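Local coordinates for extracellular endo-alpha-(1->5)-L-arabinanase 1 (Bacillus subtilis, PDB 1UV4), which cuts internal alpha-1,5 linkages between arabinofuranosyl units of linear and sugar beet arabinan, and binds calcium as its cofactor, at residues S22-L27 with S43-W48; S8-H13 with G36-K41. One frame throughout, in Å; residues are numbered along the deposited sequence.

Contacts 1 and 2 lie where the chain passes from the sheet holding strand 4-8 into the propeller blade of strands 16-20 to 49-54. Contact 1 packs strand 23-29 against the loop leaving strand 37-42, all within that blade. Only contact 2 involves the linker 8-13, which it binds to strand 37-42. Their centres lie about 10 Å apart. Ala26 O and Leu40 N, 2.8 Å apart, join them within the sheet, while Asn9 OD1 stands 3.2 Å from Trp48 N. Both are set back from the catalytic centre: the side chain of Asp14, the probable proton acceptor, is about 7 Å from that of Leu12 and about 11 Å from that of Ala26.

Contact 1: residues S22-L27 with S43-W48; sequences SSWYAL and SDAKNW
Asp44 OD1, gripped by two backbone amides, shapes the loop that lays Ala45 and Trp48 against Trp24 and Ala26. Asn47 N comes to it at 2.8 Å on the syn side, in an almost straight bond (175°). Lys46 N, from the same face of the carboxylate, meets OD1 from well above its plane at 3.0 Å. The first is an Asx motif, the second an Asx turn. The other oxygen offers its syn lone pair to Asn47 ND2, which lies 2.8 Å from Asp44 OD2, so both carboxylate oxygens are engaged within the loop and the turn is braced from its side chain.

Across the contact the chemistry is apolar. Ala45, in a left-handed helical conformation, sets its methyl over one face of the Trp24 indole as a CH-pi contact: CB is 4.0 Å from the centroid of the five-membered ring, 18° off its normal. Trp48 makes the second CH-pi contact. Its CG stands beside the backbone N (chi1 -59°); the six-membered ring, through CZ3 and CH2, is the part that meets the strand. Ala26 CB lies over the face of that ring, 4.1 Å from its centroid, and Trp48 CH2 reaches within 3.8 Å of Trp24 CB. The two tryptophans thus divide the work, one receiving a methyl from the loop and the other a methyl from the strand.

In the propeller blade, the loop bridges strands 37-42 and 49-54 and leans back over strand 23-29. Trp48 also touches Leu40 on strand 37-42, Met17 on strand 16-20 and Ser8 of strand 4-8, while Trp24 has a cation-pi partner in Lys19.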
ATOM      1  N   SER A  22      -5.356 -22.662   5.242  1.00 10.49           N
ATOM      2  CA  SER A  22      -5.765 -22.455   6.636  1.00 11.66           C
ATOM      3  C   SER A  22      -4.977 -21.321   7.321  1.00 11.30           C
ATOM      4  O   SER A  22      -5.161 -21.113   8.519  1.00 12.70           O
ATOM      5  CB  SER A  22      -5.597 -23.751   7.445  1.00 12.06           C
ATOM      6  OG  SER A  22      -4.224 -24.112   7.501  1.00 15.81           O
ATOM      7  N   SER A  23      -4.155 -20.579   6.577  1.00 11.81           N
ATOM      8  CA  SER A  23      -3.342 -19.496   7.136  1.00 10.99           C
ATOM      9  C   SER A  23      -3.598 -18.149   6.495  1.00 11.43           C
ATOM     10  O   SER A  23      -3.962 -18.068   5.319  1.00 11.99           O
ATOM     11  CB  SER A  23      -1.844 -19.769   7.015  1.00 10.96           C
ATOM     12  OG  SER A  23      -1.525 -20.964   7.681  1.00 13.92           O
ATOM     13  N   TRP A  24      -3.325 -17.100   7.258  1.00 12.52           N
ATOM     14  CA  TRP A  24      -3.203 -15.748   6.753  1.00 12.14           C
ATOM     15  C   TRP A  24      -1.713 -15.408   6.577  1.00 12.12           C
ATOM     16  O   TRP A  24      -0.891 -15.840   7.387  1.00 12.19           O
ATOM     17  CB  TRP A  24      -3.811 -14.760   7.735  1.00 13.90           C
ATOM     18  CG  TRP A  24      -5.293 -14.844   7.862  1.00 13.01           C
ATOM     19  CD1 TRP A  24      -6.015 -15.515   8.782  1.00 17.08           C
ATOM     20  CD2 TRP A  24      -6.225 -14.167   7.027  1.00 12.47           C
ATOM     21  NE1 TRP A  24      -7.357 -15.309   8.554  1.00 17.38           N
ATOM     22  CE2 TRP A  24      -7.504 -14.476   7.479  1.00 15.87           C
ATOM     23  CE3 TRP A  24      -6.089 -13.346   5.907  1.00 13.88           C
ATOM     24  CZ2 TRP A  24      -8.664 -13.970   6.856  1.00 17.15           C
ATOM     25  CZ3 TRP A  24      -7.216 -12.850   5.301  1.00 17.91           C
ATOM     26  CH2 TRP A  24      -8.477 -13.172   5.761  1.00 15.70           C
ATOM     27  N   TYR A  25      -1.378 -14.627   5.542  1.00 12.70           N
ATOM     28  CA  TYR A  25      -0.036 -14.099   5.350  1.00 13.01           C
ATOM     29  C   TYR A  25      -0.150 -12.612   5.311  1.00 13.10           C
ATOM     30  O   TYR A  25      -1.010 -12.060   4.578  1.00 14.62           O
ATOM     31  CB  TYR A  25       0.607 -14.624   4.055  1.00 13.40           C
ATOM     32  CG  TYR A  25       0.884 -16.097   4.129  1.00 15.82           C
ATOM     33  CD1 TYR A  25      -0.104 -17.016   3.805  1.00 15.18           C
ATOM     34  CD2 TYR A  25       2.121 -16.574   4.570  1.00 18.22           C
ATOM     35  CE1 TYR A  25       0.105 -18.380   3.909  1.00 19.12           C
ATOM     36  CE2 TYR A  25       2.345 -17.960   4.646  1.00 18.01           C
ATOM     37  CZ  TYR A  25       1.326 -18.834   4.306  1.00 17.40           C
ATOM     38  OH  TYR A  25       1.430 -20.229   4.384  1.00 23.53           O
ATOM     39  N   ALA A  26       0.659 -11.965   6.118  1.00 12.18           N
ATOM     40  CA  ALA A  26       0.791 -10.515   6.116  1.00 12.61           C
ATOM     41  C   ALA A  26       2.194 -10.178   5.651  1.00 14.33           C
ATOM     42  O   ALA A  26       3.183 -10.724   6.153  1.00 15.37           O
ATOM     43  CB  ALA A  26       0.512  -9.911   7.486  1.00 13.85           C
ATOM     44  N   LEU A  27       2.303  -9.310   4.658  1.00 14.15           N
ATOM     45  CA  LEU A  27       3.608  -8.907   4.166  1.00 13.64           C
ATOM     46  C   LEU A  27       3.787  -7.437   4.453  1.00 12.63           C
ATOM     47  O   LEU A  27       2.799  -6.681   4.520  1.00 13.77           O
ATOM     48  CB  LEU A  27       3.747  -9.145   2.672  1.00 14.72           C
ATOM     49  CG  LEU A  27       3.597 -10.595   2.239  1.00 18.25           C
ATOM     50  CD1 LEU A  27       2.177 -10.994   2.180  1.00 23.15           C
ATOM     51  CD2 LEU A  27       4.234 -10.830   0.837  1.00 19.96           C
ATOM     52  N   SER A  43      -2.596 -18.408  11.975  1.00 14.75           N
ATOM     53  CA  SER A  43      -3.849 -19.129  11.854  1.00 16.78           C
ATOM     54  C   SER A  43      -5.050 -18.256  12.294  1.00 18.34           C
ATOM     55  O   SER A  43      -6.197 -18.602  11.972  1.00 20.63           O
ATOM     56  CB  SER A  43      -3.781 -20.410  12.706  1.00 15.93           C
ATOM     57  OG  SER A  43      -3.736 -20.092  14.094  1.00 18.14           O
ATOM     58  N   ASP A  44      -4.805 -17.176  13.049  1.00 19.44           N
ATOM     59  CA  ASP A  44      -5.885 -16.389  13.691  1.00 20.67           C
ATOM     60  C   ASP A  44      -5.842 -14.889  13.339  1.00 21.18           C
ATOM     61  O   ASP A  44      -6.572 -14.080  13.939  1.00 22.19           O
ATOM     62  CB  ASP A  44      -5.902 -16.620  15.225  1.00 20.75           C
ATOM     63  CG  ASP A  44      -4.652 -16.094  15.943  1.00 20.88           C
ATOM     64  OD1 ASP A  44      -3.725 -15.571  15.281  1.00 19.41           O
ATOM     65  OD2 ASP A  44      -4.519 -16.178  17.195  1.00 25.41           O
ATOM     66  N   ALA A  45      -5.005 -14.528  12.364  1.00 21.12           N
ATOM     67  CA  ALA A  45      -4.747 -13.123  12.020  1.00 21.07           C
ATOM     68  C   ALA A  45      -4.420 -12.174  13.192  1.00 21.63           C
ATOM     69  O   ALA A  45      -4.574 -10.940  13.079  1.00 22.16           O
ATOM     70  CB  ALA A  45      -5.927 -12.551  11.177  1.00 21.88           C
ATOM     71  N   LYS A  46      -3.913 -12.727  14.289  1.00 21.38           N
ATOM     72  CA  LYS A  46      -3.616 -11.977  15.506  1.00 20.96           C
ATOM     73  C   LYS A  46      -2.242 -12.304  16.053  1.00 19.33           C
ATOM     74  O   LYS A  46      -1.461 -11.419  16.377  1.00 20.73           O
ATOM     75  CB  LYS A  46      -4.677 -12.255  16.553  1.00 21.42           C
ATOM     76  N   ASN A  47      -1.941 -13.601  16.124  1.00 16.38           N
ATOM     77  CA  ASN A  47      -0.664 -14.073  16.611  1.00 15.51           C
ATOM     78  C   ASN A  47       0.087 -14.626  15.434  1.00 13.54           C
ATOM     79  O   ASN A  47      -0.291 -15.648  14.857  1.00 14.05           O
ATOM     80  CB  ASN A  47      -0.864 -15.126  17.684  1.00 14.91           C
ATOM     81  CG  ASN A  47      -1.567 -14.566  18.898  1.00 15.09           C
ATOM     82  OD1 ASN A  47      -0.957 -13.842  19.684  1.00 17.20           O
ATOM     83  ND2 ASN A  47      -2.831 -14.855  19.028  1.00 15.34           N
ATOM     84  N   TRP A  48       1.188 -13.969  15.147  1.00 13.23           N
ATOM     85  CA  TRP A  48       1.927 -14.132  13.926  1.00 12.95           C
ATOM     86  C   TRP A  48       3.314 -14.664  14.218  1.00 13.36           C
ATOM     87  O   TRP A  48       3.878 -14.435  15.291  1.00 14.27           O
ATOM     88  CB  TRP A  48       2.072 -12.771  13.218  1.00 12.06           C
ATOM     89  CG  TRP A  48       0.768 -12.106  12.862  1.00 11.35           C
ATOM     90  CD1 TRP A  48       0.013 -11.280  13.632  1.00 12.06           C
ATOM     91  CD2 TRP A  48       0.054 -12.233  11.608  1.00 10.88           C
ATOM     92  NE1 TRP A  48      -1.142 -10.911  12.974  1.00 16.75           N
ATOM     93  CE2 TRP A  48      -1.134 -11.463  11.717  1.00 14.62           C
ATOM     94  CE3 TRP A  48       0.286 -12.934  10.414  1.00 11.27           C
ATOM     95  CZ2 TRP A  48      -2.080 -11.385  10.695  1.00 14.52           C
ATOM     96  CZ3 TRP A  48      -0.681 -12.854   9.395  1.00  9.74           C
ATOM     97  CH2 TRP A  48      -1.837 -12.077   9.539  1.00 12.70           C
TER

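Contact 2: residues S8-H13 with G36-K41; sequences SNELLH and GLRVLK
Leu11 O is held side-on by the guanidinium of Arg38, an example of one carbonyl serving two donors of the same group. Arg38 NE approaches Leu11 O at 2.8 Å from a position tilted 35° from the carbonyl plane, whereas Arg38 NH2 lies in that plane, on a lone pair, 2.9 Å from Leu11 O. The oxygen itself sits in the guanidinium plane. The arginine chain is extended from CG to NE, which carries NE out to the linker. Arg38 NH2 has a second acceptor, Glu10 OE1, at 3.0 Å: this is a salt bridge, and its hydrogen bond is weak (N-H...O 130°). The carboxylate and guanidinium planes are 61° apart.

A neighbouring carbonyl is satisfied locally. Ser8 OG donates to Glu10 O at 2.6 Å, in the carbonyl plane, and accepts in turn from Leu279 N on strand 276-283.

Leucines pack on the arginine and on each other. Leu12 CD1 lies 3.8 Å from Arg38 CG, against the aliphatic shaft. Its other methyl meets Leu40 tip to tip, with Leu12 CD2 4.0 Å from Leu40 CD1. Leu40 CD2 sits 3.9 Å above one face of the Arg38 guanidinium, toward its rim.

In this buried setting a backbone oxygen of the linker takes two N-H groups, and the nearby carboxylate probably helps balance the arginine's charge. The linker, which leads on to Asp14, is thereby tied by polar bonds as well as packing to strand 37-42 of the next blade.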
ATOM      1  N   SER A   8      -1.219  -6.827  16.300  1.00 13.36           N
ATOM      2  CA  SER A   8      -0.201  -7.864  16.316  1.00 14.34           C
ATOM      3  C   SER A   8       0.813  -7.670  17.424  1.00 14.61           C
ATOM      4  O   SER A   8       1.085  -6.548  17.887  1.00 16.38           O
ATOM      5  CB  SER A   8       0.545  -7.920  14.995  1.00 14.13           C
ATOM      6  OG  SER A   8       1.317  -6.764  14.763  1.00 14.50           O
ATOM      7  N   ASN A   9       1.362  -8.815  17.812  1.00 15.89           N
ATOM      8  CA  ASN A   9       2.568  -8.960  18.595  1.00 15.45           C
ATOM      9  C   ASN A   9       3.816  -8.459  17.847  1.00 15.19           C
ATOM     10  O   ASN A   9       4.659  -7.684  18.356  1.00 15.42           O
ATOM     11  CB  ASN A   9       2.669 -10.469  18.994  1.00 16.26           C
ATOM     12  CG  ASN A   9       2.662 -11.480  17.767  0.50 12.33           C
ATOM     13  OD1 ASN A   9       1.882 -11.355  16.783  0.50  2.00           O
ATOM     14  ND2 ASN A   9       3.511 -12.521  17.879  0.50 10.86           N
ATOM     15  N   GLU A  10       3.888  -8.874  16.606  1.00 14.93           N
ATOM     16  CA  GLU A  10       5.024  -8.606  15.755  1.00 14.16           C
ATOM     17  C   GLU A  10       4.933  -7.249  15.090  1.00 13.84           C
ATOM     18  O   GLU A  10       3.867  -6.766  14.707  1.00 14.42           O
ATOM     19  CB  GLU A  10       5.153  -9.689  14.673  1.00 14.43           C
ATOM     20  CG  GLU A  10       5.631 -11.021  15.188  1.00 15.71           C
ATOM     21  CD  GLU A  10       7.100 -11.056  15.588  1.00 14.42           C
ATOM     22  OE1 GLU A  10       7.879 -10.114  15.285  1.00 15.16           O
ATOM     23  OE2 GLU A  10       7.519 -12.078  16.192  1.00 19.01           O
ATOM     24  N   LEU A  11       6.099  -6.655  14.934  1.00 13.04           N
ATOM     25  CA  LEU A  11       6.257  -5.422  14.205  1.00 13.58           C
ATOM     26  C   LEU A  11       5.821  -5.637  12.747  1.00 12.21           C
ATOM     27  O   LEU A  11       6.142  -6.648  12.135  1.00 11.96           O
ATOM     28  CB  LEU A  11       7.756  -5.041  14.210  1.00 13.75           C
ATOM     29  CG  LEU A  11       8.265  -3.787  13.498  1.00 15.61           C
ATOM     30  CD1 LEU A  11       9.565  -3.340  14.105  1.00 13.47           C
ATOM     31  CD2 LEU A  11       8.404  -3.928  11.987  1.00 15.04           C
ATOM     32  N   LEU A  12       5.077  -4.694  12.175  1.00 11.13           N
ATOM     33  CA  LEU A  12       4.865  -4.685  10.742  1.00 11.77           C
ATOM     34  C   LEU A  12       4.557  -3.276  10.287  1.00 10.86           C
ATOM     35  O   LEU A  12       3.830  -2.591  10.945  1.00 11.34           O
ATOM     36  CB  LEU A  12       3.713  -5.639  10.289  1.00 11.34           C
ATOM     37  CG  LEU A  12       3.758  -6.029   8.829  1.00 12.34           C
ATOM     38  CD1 LEU A  12       4.998  -6.784   8.410  1.00 13.03           C
ATOM     39  CD2 LEU A  12       2.499  -6.888   8.550  1.00 13.63           C
ATOM     40  N   HIS A  13       5.140  -2.888   9.158  1.00 11.43           N
ATOM     41  CA  HIS A  13       4.955  -1.554   8.598  1.00 11.40           C
ATOM     42  C   HIS A  13       4.558  -1.699   7.126  1.00 11.89           C
ATOM     43  O   HIS A  13       5.081  -2.528   6.400  1.00 12.45           O
ATOM     44  CB  HIS A  13       6.324  -0.798   8.693  1.00 12.00           C
ATOM     45  CG  HIS A  13       6.243   0.675   8.443  1.00 15.37           C
ATOM     46  ND1 HIS A  13       7.177   1.326   7.672  1.00 21.77           N
ATOM     47  CD2 HIS A  13       5.371   1.620   8.858  1.00 22.00           C
ATOM     48  CE1 HIS A  13       6.871   2.610   7.615  1.00 22.25           C
ATOM     49  NE2 HIS A  13       5.777   2.815   8.317  1.00 23.30           N
ATOM     50  N   GLY A  36      15.121  -7.374   1.605  1.00 13.89           N
ATOM     51  CA  GLY A  36      13.865  -7.899   1.128  1.00 14.22           C
ATOM     52  C   GLY A  36      12.605  -7.407   1.797  1.00 12.99           C
ATOM     53  O   GLY A  36      12.535  -6.257   2.266  1.00 13.59           O
ATOM     54  N   LEU A  37      11.604  -8.281   1.773  1.00 12.91           N
ATOM     55  CA  LEU A  37      10.249  -8.014   2.231  1.00 14.03           C
ATOM     56  C   LEU A  37       9.933  -8.921   3.406  1.00 13.86           C
ATOM     57  O   LEU A  37      10.227 -10.127   3.382  1.00 13.63           O
ATOM     58  CB  LEU A  37       9.223  -8.273   1.150  1.00 14.91           C
ATOM     59  CG  LEU A  37       9.362  -7.353  -0.030  1.00 14.84           C
ATOM     60  CD1 LEU A  37       8.586  -7.923  -1.230  1.00 13.95           C
ATOM     61  CD2 LEU A  37       8.913  -5.970   0.332  1.00 15.37           C
ATOM     62  N   ARG A  38       9.282  -8.346   4.421  1.00 13.24           N
ATOM     63  CA  ARG A  38       8.883  -9.040   5.646  1.00 12.93           C
ATOM     64  C   ARG A  38       7.618  -9.837   5.440  1.00 13.64           C
ATOM     65  O   ARG A  38       6.640  -9.349   4.821  1.00 13.88           O
ATOM     66  CB  ARG A  38       8.665  -8.016   6.716  1.00 12.58           C
ATOM     67  CG  ARG A  38       8.306  -8.554   8.105  1.00 13.07           C
ATOM     68  CD  ARG A  38       8.645  -7.610   9.193  1.00 12.17           C
ATOM     69  NE  ARG A  38       8.136  -7.864  10.541  1.00 12.53           N
ATOM     70  CZ  ARG A  38       8.772  -8.541  11.472  1.00 14.66           C
ATOM     71  NH1 ARG A  38       9.918  -9.150  11.214  1.00 15.57           N
ATOM     72  NH2 ARG A  38       8.253  -8.593  12.683  1.00 12.75           N
ATOM     73  N   VAL A  39       7.648 -11.082   5.934  1.00 13.21           N
ATOM     74  CA  VAL A  39       6.518 -12.022   5.786  1.00 13.39           C
ATOM     75  C   VAL A  39       6.150 -12.601   7.159  1.00 12.63           C
ATOM     76  O   VAL A  39       7.002 -13.146   7.861  1.00 12.98           O
ATOM     77  CB  VAL A  39       6.860 -13.205   4.844  1.00 14.28           C
ATOM     78  CG1 VAL A  39       5.665 -14.135   4.727  1.00 13.39           C
ATOM     79  CG2 VAL A  39       7.309 -12.682   3.447  1.00 16.20           C
ATOM     80  N   LEU A  40       4.868 -12.474   7.501  1.00 11.67           N
ATOM     81  CA  LEU A  40       4.291 -13.024   8.709  1.00 11.14           C
ATOM     82  C   LEU A  40       3.187 -14.036   8.353  1.00 11.20           C
ATOM     83  O   LEU A  40       2.521 -13.891   7.365  1.00 12.20           O
ATOM     84  CB  LEU A  40       3.657 -11.935   9.563  1.00 11.85           C
ATOM     85  CG  LEU A  40       4.519 -10.732   9.967  1.00 13.25           C
ATOM     86  CD1 LEU A  40       3.656  -9.877  10.918  1.00 13.76           C
ATOM     87  CD2 LEU A  40       5.761 -11.161  10.660  1.00 11.56           C
ATOM     88  N   LYS A  41       3.042 -15.057   9.171  1.00 11.64           N
ATOM     89  CA  LYS A  41       2.030 -16.110   8.996  1.00 11.42           C
ATOM     90  C   LYS A  41       1.251 -16.304  10.298  1.00 10.94           C
ATOM     91  O   LYS A  41       1.817 -16.233  11.395  1.00 11.15           O
ATOM     92  CB  LYS A  41       2.694 -17.410   8.624  1.00 12.39           C
ATOM     93  CG  LYS A  41       1.766 -18.585   8.305  1.00 12.34           C
ATOM     94  CD  LYS A  41       2.587 -19.815   7.993  1.00 14.04           C
ATOM     95  CE  LYS A  41       1.708 -21.028   7.695  1.00 18.58           C
ATOM     96  NZ  LYS A  41       2.546 -22.232   7.460  1.00 20.88           N
TER